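Local coordinates for nisin biosynthesis protein nisC (Lactococcus lactis subsp. lactis, PDB 2G0D) that catalyses the zinc-dependent cyclisation steps of nisin biosynthesis, closing the thioether rings of the lantibiotic, at residues Thr370-Gly375 and Gln397-Phe402; Leu330-Ser335 and Ile380-Lys385; Asp302-Ile307 and Ser335-Leu340. One frame throughout, in Å; residues are numbered along the deposited sequence.

How the contacts relate
The three contacts step outward through the alpha toroid: their centres lie about 6, 14 and 17 Å from the centre of the chain for contacts 1, 2 and 3. Contact 1 is close to the metal, the side chain of L399 being about 9 Å from the zinc ion, and E332 of contact 2 is about 13 Å from it. The centres of contacts 1 and 2 are about 10 Å apart, and the two touch where L401 CD1 reaches E332 CG at 3.4 Å. Contacts 2 and 3 share S335 on helix 327-341, with centres about 14 Å apart. L336 CD1 packs 3.7 Å from F402 N, tying contact 3 back to contact 1.

Contact 1: residues Thr370-Gly375 and Gln397-Phe402; sequences TGFLEG and QALLLF
The meeting of F372 with A398 and L399 belongs to the inner lining of the alpha toroid, joining two loops near the zinc site. The 370-375 segment lies in the loop that leads into helix 376-387, with G371 and G375 on either side of F372-E374; the 397-402 segment follows that helix, with a 3-10 turn through L399. The F372 and L399 side chains approach from opposite directions. Ring atom CZ of F372 ends against the branch point of L399, 4.0 Å from CG, with CD2 of L399 at 4.1 Å and CD1 at 4.2 Å from the same CZ. CZ thus meets the branch point and both methyls of L399 at similar distances. Because CG of L399 lies near the ring plane, the leucine sits at the ring's edge rather than over a face. F372 is aimed by its first torsion, with CG anti to the backbone N (chi1 169°) and the ring carried across to the second loop. A398 supplies a smaller, oblique contact, its CB 4.4 Å from CE2 of F372. The 3-10 turn that carries L399 is closed by L400 N donating to Q397 O at 3.1 Å, and L400 then takes positive phi and psi (57° and 41°), so the backbone changes course directly after L399. No hydrogen bond crosses between the segments, and the join is apolar and buried. Its surroundings reach the metal, which is bound by C278, C324 and H325: L373 pairs through its backbone with C324, and L399 O accepts from W277 NE1, next to C278 in sequence. L401 packs on helix 327-341, while L400 and F402 both touch helices 208-221 and 140-147.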
ATOM      1  N   THR A 370      -9.006  -1.750 -15.626  1.00 36.65           N
ATOM      2  CA  THR A 370      -7.649  -2.021 -16.064  1.00 35.43           C
ATOM      3  C   THR A 370      -6.603  -1.561 -15.076  1.00 34.35           C
ATOM      4  O   THR A 370      -5.434  -1.819 -15.282  1.00 33.47           O
ATOM      5  CB  THR A 370      -7.328  -1.333 -17.411  1.00 35.57           C
ATOM      6  OG1 THR A 370      -7.434   0.097 -17.256  1.00 35.67           O
ATOM      7  CG2 THR A 370      -8.257  -1.834 -18.506  1.00 35.65           C
ATOM      8  N   GLY A 371      -7.039  -0.895 -14.008  1.00 33.42           N
ATOM      9  CA  GLY A 371      -6.152  -0.188 -13.096  1.00 32.71           C
ATOM     10  C   GLY A 371      -5.385  -1.056 -12.102  1.00 32.28           C
ATOM     11  O   GLY A 371      -5.573  -2.284 -12.010  1.00 32.18           O
ATOM     12  N   PHE A 372      -4.538  -0.387 -11.330  1.00 30.84           N
ATOM     13  CA  PHE A 372      -3.544  -1.059 -10.526  1.00 29.31           C
ATOM     14  C   PHE A 372      -4.153  -1.825  -9.378  1.00 29.86           C
ATOM     15  O   PHE A 372      -3.909  -3.035  -9.212  1.00 28.72           O
ATOM     16  CB  PHE A 372      -2.550  -0.039  -9.976  1.00 28.52           C
ATOM     17  CG  PHE A 372      -1.637  -0.608  -8.935  1.00 28.05           C
ATOM     18  CD1 PHE A 372      -0.707  -1.595  -9.275  1.00 26.27           C
ATOM     19  CD2 PHE A 372      -1.716  -0.173  -7.602  1.00 26.64           C
ATOM     20  CE1 PHE A 372       0.135  -2.133  -8.290  1.00 29.55           C
ATOM     21  CE2 PHE A 372      -0.912  -0.716  -6.635  1.00 27.11           C
ATOM     22  CZ  PHE A 372       0.028  -1.684  -6.974  1.00 27.57           C
ATOM     23  N   LEU A 373      -4.972  -1.123  -8.593  1.00 29.38           N
ATOM     24  CA  LEU A 373      -5.335  -1.624  -7.292  1.00 30.55           C
ATOM     25  C   LEU A 373      -6.286  -2.822  -7.393  1.00 30.61           C
ATOM     26  O   LEU A 373      -6.144  -3.823  -6.669  1.00 30.43           O
ATOM     27  CB  LEU A 373      -5.900  -0.477  -6.416  1.00 29.75           C
ATOM     28  CG  LEU A 373      -6.178  -0.785  -4.945  1.00 32.53           C
ATOM     29  CD1 LEU A 373      -4.954  -1.363  -4.212  1.00 31.40           C
ATOM     30  CD2 LEU A 373      -6.738   0.443  -4.191  1.00 30.82           C
ATOM     31  N   GLU A 374      -7.256  -2.717  -8.290  1.00 30.57           N
ATOM     32  CA  GLU A 374      -8.249  -3.778  -8.442  1.00 31.21           C
ATOM     33  C   GLU A 374      -8.226  -4.405  -9.817  1.00 30.63           C
ATOM     34  O   GLU A 374      -8.795  -5.485 -10.018  1.00 30.38           O
ATOM     35  CB  GLU A 374      -9.656  -3.238  -8.138  1.00 30.89           C
ATOM     36  CG  GLU A 374      -9.758  -2.743  -6.697  1.00 32.98           C
ATOM     37  CD  GLU A 374     -11.173  -2.729  -6.164  1.00 35.62           C
ATOM     38  OE1 GLU A 374     -12.108  -2.900  -6.952  1.00 37.67           O
ATOM     39  OE2 GLU A 374     -11.351  -2.558  -4.943  1.00 37.75           O
ATOM     40  N   GLY A 375      -7.566  -3.721 -10.753  1.00 30.17           N
ATOM     41  CA  GLY A 375      -7.730  -4.022 -12.173  1.00 30.50           C
ATOM     42  C   GLY A 375      -6.677  -4.987 -12.670  1.00 30.14           C
ATOM     43  O   GLY A 375      -5.783  -5.409 -11.911  1.00 31.16           O
ATOM     44  N   GLN A 397       6.441   0.078  -3.643  1.00 27.25           N
ATOM     45  CA  GLN A 397       6.325   1.071  -2.581  1.00 27.45           C
ATOM     46  C   GLN A 397       4.875   1.336  -2.234  1.00 27.56           C
ATOM     47  O   GLN A 397       4.548   1.579  -1.073  1.00 28.68           O
ATOM     48  CB  GLN A 397       6.989   2.391  -3.000  1.00 27.11           C
ATOM     49  CG  GLN A 397       7.475   3.274  -1.836  1.00 29.56           C
ATOM     50  CD  GLN A 397       8.732   2.699  -1.120  1.00 30.65           C
ATOM     51  OE1 GLN A 397       9.201   3.234  -0.086  1.00 32.44           O
ATOM     52  NE2 GLN A 397       9.264   1.631  -1.662  1.00 26.10           N
ATOM     53  N   ALA A 398       4.012   1.318  -3.241  1.00 27.45           N
ATOM     54  CA  ALA A 398       2.594   1.622  -3.060  1.00 27.70           C
ATOM     55  C   ALA A 398       1.873   0.563  -2.208  1.00 27.78           C
ATOM     56  O   ALA A 398       0.791   0.817  -1.675  1.00 27.83           O
ATOM     57  CB  ALA A 398       1.920   1.740  -4.416  1.00 27.05           C
ATOM     58  N   LEU A 399       2.476  -0.621  -2.113  1.00 27.71           N
ATOM     59  CA  LEU A 399       1.943  -1.752  -1.339  1.00 27.79           C
ATOM     60  C   LEU A 399       2.690  -1.959  -0.039  1.00 27.51           C
ATOM     61  O   LEU A 399       2.446  -2.936   0.659  1.00 27.65           O
ATOM     62  CB  LEU A 399       2.014  -3.036  -2.181  1.00 27.13           C
ATOM     63  CG  LEU A 399       1.121  -3.126  -3.427  1.00 29.83           C
ATOM     64  CD1 LEU A 399       1.309  -4.475  -4.157  1.00 28.48           C
ATOM     65  CD2 LEU A 399      -0.333  -2.957  -3.054  1.00 24.89           C
ATOM     66  N   LEU A 400       3.608  -1.043   0.276  1.00 28.51           N
ATOM     67  CA  LEU A 400       4.520  -1.160   1.437  1.00 28.81           C
ATOM     68  C   LEU A 400       5.327  -2.436   1.377  1.00 28.82           C
ATOM     69  O   LEU A 400       5.564  -3.108   2.402  1.00 29.33           O
ATOM     70  CB  LEU A 400       3.782  -1.078   2.799  1.00 28.68           C
ATOM     71  CG  LEU A 400       2.776   0.053   3.077  1.00 31.96           C
ATOM     72  CD1 LEU A 400       2.273  -0.034   4.539  1.00 30.64           C
ATOM     73  CD2 LEU A 400       3.311   1.469   2.741  1.00 28.95           C
ATOM     74  N   LEU A 401       5.781  -2.761   0.179  1.00 28.28           N
ATOM     75  CA  LEU A 401       6.682  -3.891  -0.016  1.00 28.23           C
ATOM     76  C   LEU A 401       8.024  -3.263  -0.282  1.00 28.72           C
ATOM     77  O   LEU A 401       8.244  -2.674  -1.344  1.00 28.69           O
ATOM     78  CB  LEU A 401       6.217  -4.766  -1.178  1.00 27.99           C
ATOM     79  CG  LEU A 401       4.799  -5.300  -1.005  1.00 28.83           C
ATOM     80  CD1 LEU A 401       4.321  -6.131  -2.248  1.00 28.12           C
ATOM     81  CD2 LEU A 401       4.612  -6.101   0.330  1.00 29.06           C
ATOM     82  N   PHE A 402       8.900  -3.346   0.721  1.00 28.98           N
ATOM     83  CA  PHE A 402      10.118  -2.544   0.770  1.00 28.93           C
ATOM     84  C   PHE A 402      11.340  -3.431   0.483  1.00 28.61           C
ATOM     85  O   PHE A 402      11.911  -4.037   1.405  1.00 27.44           O
ATOM     86  CB  PHE A 402      10.227  -1.912   2.168  1.00 29.17           C
ATOM     87  CG  PHE A 402       9.068  -0.995   2.536  1.00 29.08           C
ATOM     88  CD1 PHE A 402       8.674   0.053   1.677  1.00 29.96           C
ATOM     89  CD2 PHE A 402       8.426  -1.127   3.776  1.00 27.02           C
ATOM     90  CE1 PHE A 402       7.618   0.930   2.017  1.00 27.89           C
ATOM     91  CE2 PHE A 402       7.369  -0.272   4.136  1.00 26.99           C
ATOM     92  CZ  PHE A 402       6.985   0.795   3.264  1.00 27.04           C
TER

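Contact 2: residues Leu330-Ser335 and Ile380-Lys385; sequences LIEICS and ILVLSK
E332 and V382 mark the closest backbone approach of two helices that run in the same general direction, their CA atoms 6.4 Å apart. Both CB atoms point at the opposing segment, and the two side chains then slide past each other in opposite directions. E332 has CG anti to its backbone nitrogen (chi1 -166°) and bends at chi2 (72°), which brings OE1 alongside the valine, 3.2 Å from V382 CG1. The same CG1 also packs on I331 CG2 at 4.2 Å, so one methyl meets both a carboxylate oxygen and an apolar branch. A water bridges the segments: it donates to E332 OE1 at a modelled 2.5 Å, a length whose exact value is uncertain, and to V382 O at 2.7 Å. Through it the glutamate is connected to the main chain of the second helix, although no direct hydrogen bond spans the segments. The other carboxylate oxygen, OE2, forms a salt bridge with R396 NE. A water donating to OE1 together with an arginine at OE2 is consistent with an ionised carboxylate stabilised at a buried contact whose other side-chain pair, I331 with V382, is apolar.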
ATOM      1  N   LEU A 330      -1.578 -11.349  -2.160  1.00 28.28           N
ATOM      2  CA  LEU A 330      -0.995 -12.393  -1.271  1.00 27.40           C
ATOM      3  C   LEU A 330       0.315 -12.920  -1.845  1.00 27.99           C
ATOM      4  O   LEU A 330       1.337 -13.006  -1.171  1.00 28.90           O
ATOM      5  CB  LEU A 330      -2.016 -13.539  -1.128  1.00 27.71           C
ATOM      6  CG  LEU A 330      -2.951 -13.466   0.101  1.00 27.66           C
ATOM      7  CD1 LEU A 330      -3.790 -12.198   0.084  1.00 24.72           C
ATOM      8  CD2 LEU A 330      -3.841 -14.717   0.272  1.00 25.72           C
ATOM      9  N   ILE A 331       0.280 -13.270  -3.124  1.00 28.05           N
ATOM     10  CA  ILE A 331       1.454 -13.744  -3.824  1.00 28.10           C
ATOM     11  C   ILE A 331       2.623 -12.735  -3.775  1.00 27.89           C
ATOM     12  O   ILE A 331       3.767 -13.101  -3.498  1.00 28.04           O
ATOM     13  CB  ILE A 331       1.064 -14.194  -5.283  1.00 29.03           C
ATOM     14  CG1 ILE A 331       0.232 -15.487  -5.225  1.00 28.36           C
ATOM     15  CG2 ILE A 331       2.284 -14.415  -6.183  1.00 28.57           C
ATOM     16  CD1 ILE A 331       0.981 -16.765  -4.694  1.00 30.03           C
ATOM     17  N   GLU A 332       2.339 -11.468  -4.022  1.00 28.22           N
ATOM     18  CA  GLU A 332       3.383 -10.466  -4.019  1.00 27.81           C
ATOM     19  C   GLU A 332       4.017 -10.233  -2.646  1.00 27.98           C
ATOM     20  O   GLU A 332       5.216  -9.884  -2.544  1.00 26.32           O
ATOM     21  CB  GLU A 332       2.888  -9.136  -4.609  1.00 26.96           C
ATOM     22  CG  GLU A 332       4.069  -8.207  -4.916  1.00 28.92           C
ATOM     23  CD  GLU A 332       4.900  -8.661  -6.120  1.00 28.46           C
ATOM     24  OE1 GLU A 332       4.371  -9.458  -6.926  1.00 28.02           O
ATOM     25  OE2 GLU A 332       6.070  -8.209  -6.288  1.00 27.82           O
ATOM     26  N   ILE A 333       3.189 -10.360  -1.609  1.00 26.85           N
ATOM     27  CA  ILE A 333       3.689 -10.365  -0.241  1.00 27.10           C
ATOM     28  C   ILE A 333       4.632 -11.553   0.028  1.00 28.16           C
ATOM     29  O   ILE A 333       5.696 -11.361   0.628  1.00 28.82           O
ATOM     30  CB  ILE A 333       2.531 -10.351   0.770  1.00 26.60           C
ATOM     31  CG1 ILE A 333       1.733  -9.050   0.639  1.00 25.35           C
ATOM     32  CG2 ILE A 333       3.085 -10.488   2.190  1.00 28.26           C
ATOM     33  CD1 ILE A 333       0.288  -9.151   1.155  1.00 28.83           C
ATOM     34  N   CYS A 334       4.254 -12.765  -0.413  1.00 28.13           N
ATOM     35  CA  CYS A 334       5.145 -13.927  -0.304  1.00 28.61           C
ATOM     36  C   CYS A 334       6.463 -13.687  -1.030  1.00 28.78           C
ATOM     37  O   CYS A 334       7.523 -14.109  -0.576  1.00 30.19           O
ATOM     38  CB  CYS A 334       4.506 -15.179  -0.904  1.00 28.57           C
ATOM     39  SG  CYS A 334       3.010 -15.743  -0.068  1.00 28.28           S
ATOM     40  N   SER A 335       6.392 -13.035  -2.179  1.00 27.51           N
ATOM     41  CA  SER A 335       7.576 -12.813  -2.967  1.00 27.07           C
ATOM     42  C   SER A 335       8.511 -11.826  -2.222  1.00 26.27           C
ATOM     43  O   SER A 335       9.751 -11.956  -2.267  1.00 24.53           O
ATOM     44  CB  SER A 335       7.172 -12.293  -4.341  1.00 26.39           C
ATOM     45  OG  SER A 335       8.308 -12.111  -5.144  1.00 31.56           O
ATOM     46  N   ILE A 380      -0.845  -8.085 -13.914  1.00 25.73           N
ATOM     47  CA  ILE A 380       0.233  -8.127 -14.905  1.00 25.43           C
ATOM     48  C   ILE A 380       1.559  -7.700 -14.269  1.00 25.75           C
ATOM     49  O   ILE A 380       2.585  -8.309 -14.543  1.00 25.55           O
ATOM     50  CB  ILE A 380      -0.095  -7.258 -16.157  1.00 24.40           C
ATOM     51  CG1 ILE A 380      -1.231  -7.915 -16.942  1.00 25.25           C
ATOM     52  CG2 ILE A 380       1.133  -7.048 -17.042  1.00 24.38           C
ATOM     53  CD1 ILE A 380      -1.956  -6.999 -17.951  1.00 24.17           C
ATOM     54  N   LEU A 381       1.533  -6.662 -13.431  1.00 25.64           N
ATOM     55  CA  LEU A 381       2.742  -6.248 -12.724  1.00 26.35           C
ATOM     56  C   LEU A 381       3.334  -7.390 -11.912  1.00 26.54           C
ATOM     57  O   LEU A 381       4.534  -7.645 -11.992  1.00 27.19           O
ATOM     58  CB  LEU A 381       2.485  -5.047 -11.802  1.00 26.25           C
ATOM     59  CG  LEU A 381       2.752  -3.676 -12.449  1.00 27.07           C
ATOM     60  CD1 LEU A 381       1.912  -2.592 -11.757  1.00 28.23           C
ATOM     61  CD2 LEU A 381       4.223  -3.335 -12.382  1.00 25.58           C
ATOM     62  N   VAL A 382       2.497  -8.052 -11.115  1.00 25.90           N
ATOM     63  CA  VAL A 382       2.917  -9.208 -10.327  1.00 25.92           C
ATOM     64  C   VAL A 382       3.544 -10.253 -11.238  1.00 27.03           C
ATOM     65  O   VAL A 382       4.666 -10.708 -10.986  1.00 27.57           O
ATOM     66  CB  VAL A 382       1.739  -9.832  -9.525  1.00 25.83           C
ATOM     67  CG1 VAL A 382       2.199 -11.046  -8.715  1.00 26.25           C
ATOM     68  CG2 VAL A 382       1.089  -8.809  -8.567  1.00 24.16           C
ATOM     69  N   LEU A 383       2.827 -10.632 -12.299  1.00 27.42           N
ATOM     70  CA  LEU A 383       3.252 -11.726 -13.162  1.00 28.07           C
ATOM     71  C   LEU A 383       4.531 -11.326 -13.852  1.00 28.31           C
ATOM     72  O   LEU A 383       5.396 -12.144 -14.070  1.00 29.26           O
ATOM     73  CB  LEU A 383       2.159 -12.059 -14.212  1.00 29.12           C
ATOM     74  CG  LEU A 383       0.913 -12.834 -13.727  1.00 28.39           C
ATOM     75  CD1 LEU A 383      -0.224 -12.742 -14.742  1.00 26.52           C
ATOM     76  CD2 LEU A 383       1.331 -14.293 -13.573  1.00 29.22           C
ATOM     77  N   SER A 384       4.656 -10.052 -14.191  1.00 28.26           N
ATOM     78  CA  SER A 384       5.818  -9.616 -14.950  1.00 28.48           C
ATOM     79  C   SER A 384       7.125  -9.692 -14.133  1.00 27.81           C
ATOM     80  O   SER A 384       8.166  -9.946 -14.699  1.00 27.13           O
ATOM     81  CB  SER A 384       5.590  -8.216 -15.550  1.00 27.61           C
ATOM     82  OG  SER A 384       5.652  -7.209 -14.544  1.00 31.19           O
ATOM     83  N   LYS A 385       7.065  -9.470 -12.814  1.00 27.35           N
ATOM     84  CA  LYS A 385       8.289  -9.505 -11.986  1.00 26.60           C
ATOM     85  C   LYS A 385       8.717 -10.891 -11.580  1.00 26.68           C
ATOM     86  O   LYS A 385       9.861 -11.084 -11.165  1.00 26.78           O
ATOM     87  CB  LYS A 385       8.248  -8.510 -10.817  1.00 26.39           C
ATOM     88  CG  LYS A 385       7.973  -7.043 -11.285  1.00 26.24           C
ATOM     89  CD  LYS A 385       9.149  -6.428 -12.103  1.00 25.85           C
ATOM     90  CE  LYS A 385       9.102  -6.749 -13.605  1.00 26.62           C
ATOM     91  NZ  LYS A 385      10.193  -6.039 -14.298  1.00 27.91           N
TER
HETATM   92  O   HOH W   1       5.981 -10.234  -8.678  1.00 22.35           O

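Contact 3: residues Asp302-Ile307 and Ser335-Leu340; sequences DKAEKI and SLFKRL
A304 is the first residue of helix 298-314 in this segment to meet F337, on a neighbouring helix that runs in roughly the opposite direction. Its CB is directed toward the 335-340 segment and lies 3.8 Å from F337 CE2 and equally far from CZ. The main chain of the same residue comes as close: A304 C, near the ring plane, is 3.7 Å from CE2, showing that the phenylalanine presents an edge to the helix backbone. E305 follows, with its N 3.8 Å from CE2 and also near that plane, so the edge spans the A304-E305 peptide link. The E305 side chain then passes F337 in the opposite direction, CG touching CD2 at 4.0 Å. Having CG beside the backbone nitrogen (chi1 -73°) and an extended chain beyond it, E305 carries its carboxylate past the ring, with the two planes 44° apart. OE1 is hydrogen-bonded to T343 OG1. No hydrogen bond links the two segments, and this close fit of a ring edge against a helix backbone joins helix 298-314 to helix 327-341. Helix 281-294 borders both partners, with its Y288 against A304 and I307 and its S285 against F337.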
ATOM      1  N   ASP A 302       9.922 -14.470  12.891  1.00 32.55           N
ATOM      2  CA  ASP A 302       9.415 -15.851  12.827  1.00 33.21           C
ATOM      3  C   ASP A 302       7.861 -15.904  12.850  1.00 32.01           C
ATOM      4  O   ASP A 302       7.259 -16.707  12.139  1.00 30.87           O
ATOM      5  CB  ASP A 302      10.053 -16.746  13.934  1.00 33.12           C
ATOM      6  CG  ASP A 302      11.581 -16.947  13.746  1.00 36.87           C
ATOM      7  OD1 ASP A 302      12.112 -16.576  12.666  1.00 40.38           O
ATOM      8  OD2 ASP A 302      12.264 -17.473  14.680  1.00 40.68           O
ATOM      9  N   LYS A 303       7.225 -15.039  13.643  1.00 31.41           N
ATOM     10  CA  LYS A 303       5.757 -14.994  13.664  1.00 30.86           C
ATOM     11  C   LYS A 303       5.228 -14.500  12.326  1.00 30.65           C
ATOM     12  O   LYS A 303       4.276 -15.072  11.800  1.00 30.42           O
ATOM     13  CB  LYS A 303       5.221 -14.083  14.753  1.00 30.98           C
ATOM     14  CG  LYS A 303       3.719 -14.275  14.959  1.00 31.92           C
ATOM     15  CD  LYS A 303       3.240 -13.790  16.311  1.00 33.10           C
ATOM     16  CE  LYS A 303       1.739 -13.973  16.423  1.00 33.54           C
ATOM     17  NZ  LYS A 303       1.248 -13.865  17.797  1.00 32.55           N
ATOM     18  N   ALA A 304       5.854 -13.455  11.773  1.00 29.48           N
ATOM     19  CA  ALA A 304       5.433 -12.931  10.467  1.00 30.05           C
ATOM     20  C   ALA A 304       5.254 -14.073   9.460  1.00 30.24           C
ATOM     21  O   ALA A 304       4.257 -14.129   8.761  1.00 30.16           O
ATOM     22  CB  ALA A 304       6.422 -11.874   9.942  1.00 28.30           C
ATOM     23  N   GLU A 305       6.213 -14.996   9.409  1.00 31.23           N
ATOM     24  CA  GLU A 305       6.144 -16.093   8.452  1.00 32.26           C
ATOM     25  C   GLU A 305       4.995 -17.039   8.729  1.00 32.01           C
ATOM     26  O   GLU A 305       4.330 -17.507   7.807  1.00 31.62           O
ATOM     27  CB  GLU A 305       7.435 -16.888   8.469  1.00 32.22           C
ATOM     28  CG  GLU A 305       8.559 -16.167   7.836  1.00 36.39           C
ATOM     29  CD  GLU A 305       9.613 -17.134   7.377  1.00 41.24           C
ATOM     30  OE1 GLU A 305       9.404 -17.789   6.316  1.00 42.80           O
ATOM     31  OE2 GLU A 305      10.626 -17.236   8.095  1.00 40.32           O
ATOM     32  N   LYS A 306       4.786 -17.329  10.007  1.00 32.58           N
ATOM     33  CA  LYS A 306       3.723 -18.231  10.433  1.00 33.88           C
ATOM     34  C   LYS A 306       2.363 -17.629  10.068  1.00 32.75           C
ATOM     35  O   LYS A 306       1.506 -18.331   9.551  1.00 33.17           O
ATOM     36  CB  LYS A 306       3.824 -18.523  11.947  1.00 34.03           C
ATOM     37  CG  LYS A 306       5.037 -19.379  12.352  1.00 36.13           C
ATOM     38  CD  LYS A 306       4.887 -19.868  13.794  1.00 35.35           C
ATOM     39  CE  LYS A 306       6.146 -20.493  14.370  1.00 38.65           C
ATOM     40  NZ  LYS A 306       6.993 -21.246  13.395  1.00 40.64           N
ATOM     41  N   ILE A 307       2.195 -16.331  10.322  1.00 32.55           N
ATOM     42  CA  ILE A 307       0.972 -15.595   9.987  1.00 32.81           C
ATOM     43  C   ILE A 307       0.676 -15.655   8.477  1.00 33.09           C
ATOM     44  O   ILE A 307      -0.458 -15.898   8.075  1.00 32.78           O
ATOM     45  CB  ILE A 307       1.061 -14.096  10.379  1.00 33.05           C
ATOM     46  CG1 ILE A 307       1.165 -13.917  11.903  1.00 33.33           C
ATOM     47  CG2 ILE A 307      -0.183 -13.312   9.866  1.00 32.78           C
ATOM     48  CD1 ILE A 307       1.491 -12.445  12.295  1.00 32.67           C
ATOM     49  N   SER A 335       6.392 -13.035  -2.179  1.00 27.51           N
ATOM     50  CA  SER A 335       7.576 -12.813  -2.967  1.00 27.07           C
ATOM     51  C   SER A 335       8.511 -11.826  -2.222  1.00 26.27           C
ATOM     52  O   SER A 335       9.751 -11.956  -2.267  1.00 24.53           O
ATOM     53  CB  SER A 335       7.172 -12.293  -4.341  1.00 26.39           C
ATOM     54  OG  SER A 335       8.308 -12.111  -5.144  1.00 31.56           O
ATOM     55  N   LEU A 336       7.904 -10.858  -1.542  1.00 25.79           N
ATOM     56  CA  LEU A 336       8.666  -9.953  -0.695  1.00 27.51           C
ATOM     57  C   LEU A 336       9.315 -10.655   0.508  1.00 27.50           C
ATOM     58  O   LEU A 336      10.506 -10.456   0.753  1.00 28.53           O
ATOM     59  CB  LEU A 336       7.858  -8.715  -0.252  1.00 27.04           C
ATOM     60  CG  LEU A 336       8.783  -7.990   0.722  1.00 29.75           C
ATOM     61  CD1 LEU A 336       9.651  -6.914   0.055  1.00 25.87           C
ATOM     62  CD2 LEU A 336       8.069  -7.482   1.939  1.00 32.42           C
ATOM     63  N   PHE A 337       8.556 -11.470   1.243  1.00 27.52           N
ATOM     64  CA  PHE A 337       9.151 -12.349   2.275  1.00 28.31           C
ATOM     65  C   PHE A 337      10.370 -13.141   1.791  1.00 28.96           C
ATOM     66  O   PHE A 337      11.406 -13.175   2.463  1.00 28.66           O
ATOM     67  CB  PHE A 337       8.126 -13.326   2.817  1.00 28.10           C
ATOM     68  CG  PHE A 337       7.334 -12.807   3.962  1.00 29.94           C
ATOM     69  CD1 PHE A 337       6.374 -11.802   3.780  1.00 30.20           C
ATOM     70  CD2 PHE A 337       7.528 -13.338   5.246  1.00 29.81           C
ATOM     71  CE1 PHE A 337       5.632 -11.329   4.866  1.00 30.35           C
ATOM     72  CE2 PHE A 337       6.791 -12.880   6.323  1.00 30.40           C
ATOM     73  CZ  PHE A 337       5.834 -11.884   6.140  1.00 30.05           C
ATOM     74  N   LYS A 338      10.242 -13.783   0.625  1.00 30.35           N
ATOM     75  CA  LYS A 338      11.321 -14.603   0.066  1.00 31.34           C
ATOM     76  C   LYS A 338      12.562 -13.758  -0.252  1.00 31.73           C
ATOM     77  O   LYS A 338      13.674 -14.141   0.075  1.00 31.29           O
ATOM     78  CB  LYS A 338      10.835 -15.326  -1.193  1.00 31.39           C
ATOM     79  CG  LYS A 338      11.842 -16.306  -1.756  1.00 33.02           C
ATOM     80  CD  LYS A 338      11.399 -16.884  -3.077  1.00 34.43           C
ATOM     81  CE  LYS A 338      12.452 -17.846  -3.608  1.00 39.29           C
ATOM     82  NZ  LYS A 338      12.499 -19.100  -2.799  1.00 42.20           N
ATOM     83  N   ARG A 339      12.343 -12.608  -0.893  1.00 32.52           N
ATOM     84  CA  ARG A 339      13.380 -11.625  -1.182  1.00 33.12           C
ATOM     85  C   ARG A 339      14.146 -11.171   0.082  1.00 33.20           C
ATOM     86  O   ARG A 339      15.362 -11.044   0.037  1.00 33.12           O
ATOM     87  CB  ARG A 339      12.753 -10.395  -1.868  1.00 32.97           C
ATOM     88  CG  ARG A 339      13.766  -9.419  -2.507  1.00 35.55           C
ATOM     89  CD  ARG A 339      13.202  -8.794  -3.812  1.00 35.70           C
ATOM     90  NE  ARG A 339      11.902  -8.306  -3.487  1.00 36.91           N
ATOM     91  CZ  ARG A 339      10.748  -8.846  -3.861  1.00 34.43           C
ATOM     92  NH1 ARG A 339      10.671  -9.883  -4.691  1.00 35.15           N
ATOM     93  NH2 ARG A 339       9.658  -8.306  -3.384  1.00 29.59           N
ATOM     94  N   LEU A 340      13.443 -10.896   1.187  1.00 32.68           N
ATOM     95  CA  LEU A 340      14.132 -10.360   2.381  1.00 32.57           C
ATOM     96  C   LEU A 340      14.749 -11.455   3.279  1.00 33.56           C
ATOM     97  O   LEU A 340      15.814 -11.255   3.855  1.00 33.63           O
ATOM     98  CB  LEU A 340      13.224  -9.435   3.200  1.00 32.10           C
ATOM     99  CG  LEU A 340      12.699  -8.147   2.523  1.00 30.24           C
ATOM    100  CD1 LEU A 340      11.832  -7.342   3.475  1.00 28.87           C
ATOM    101  CD2 LEU A 340      13.821  -7.284   1.947  1.00 29.56           C
TER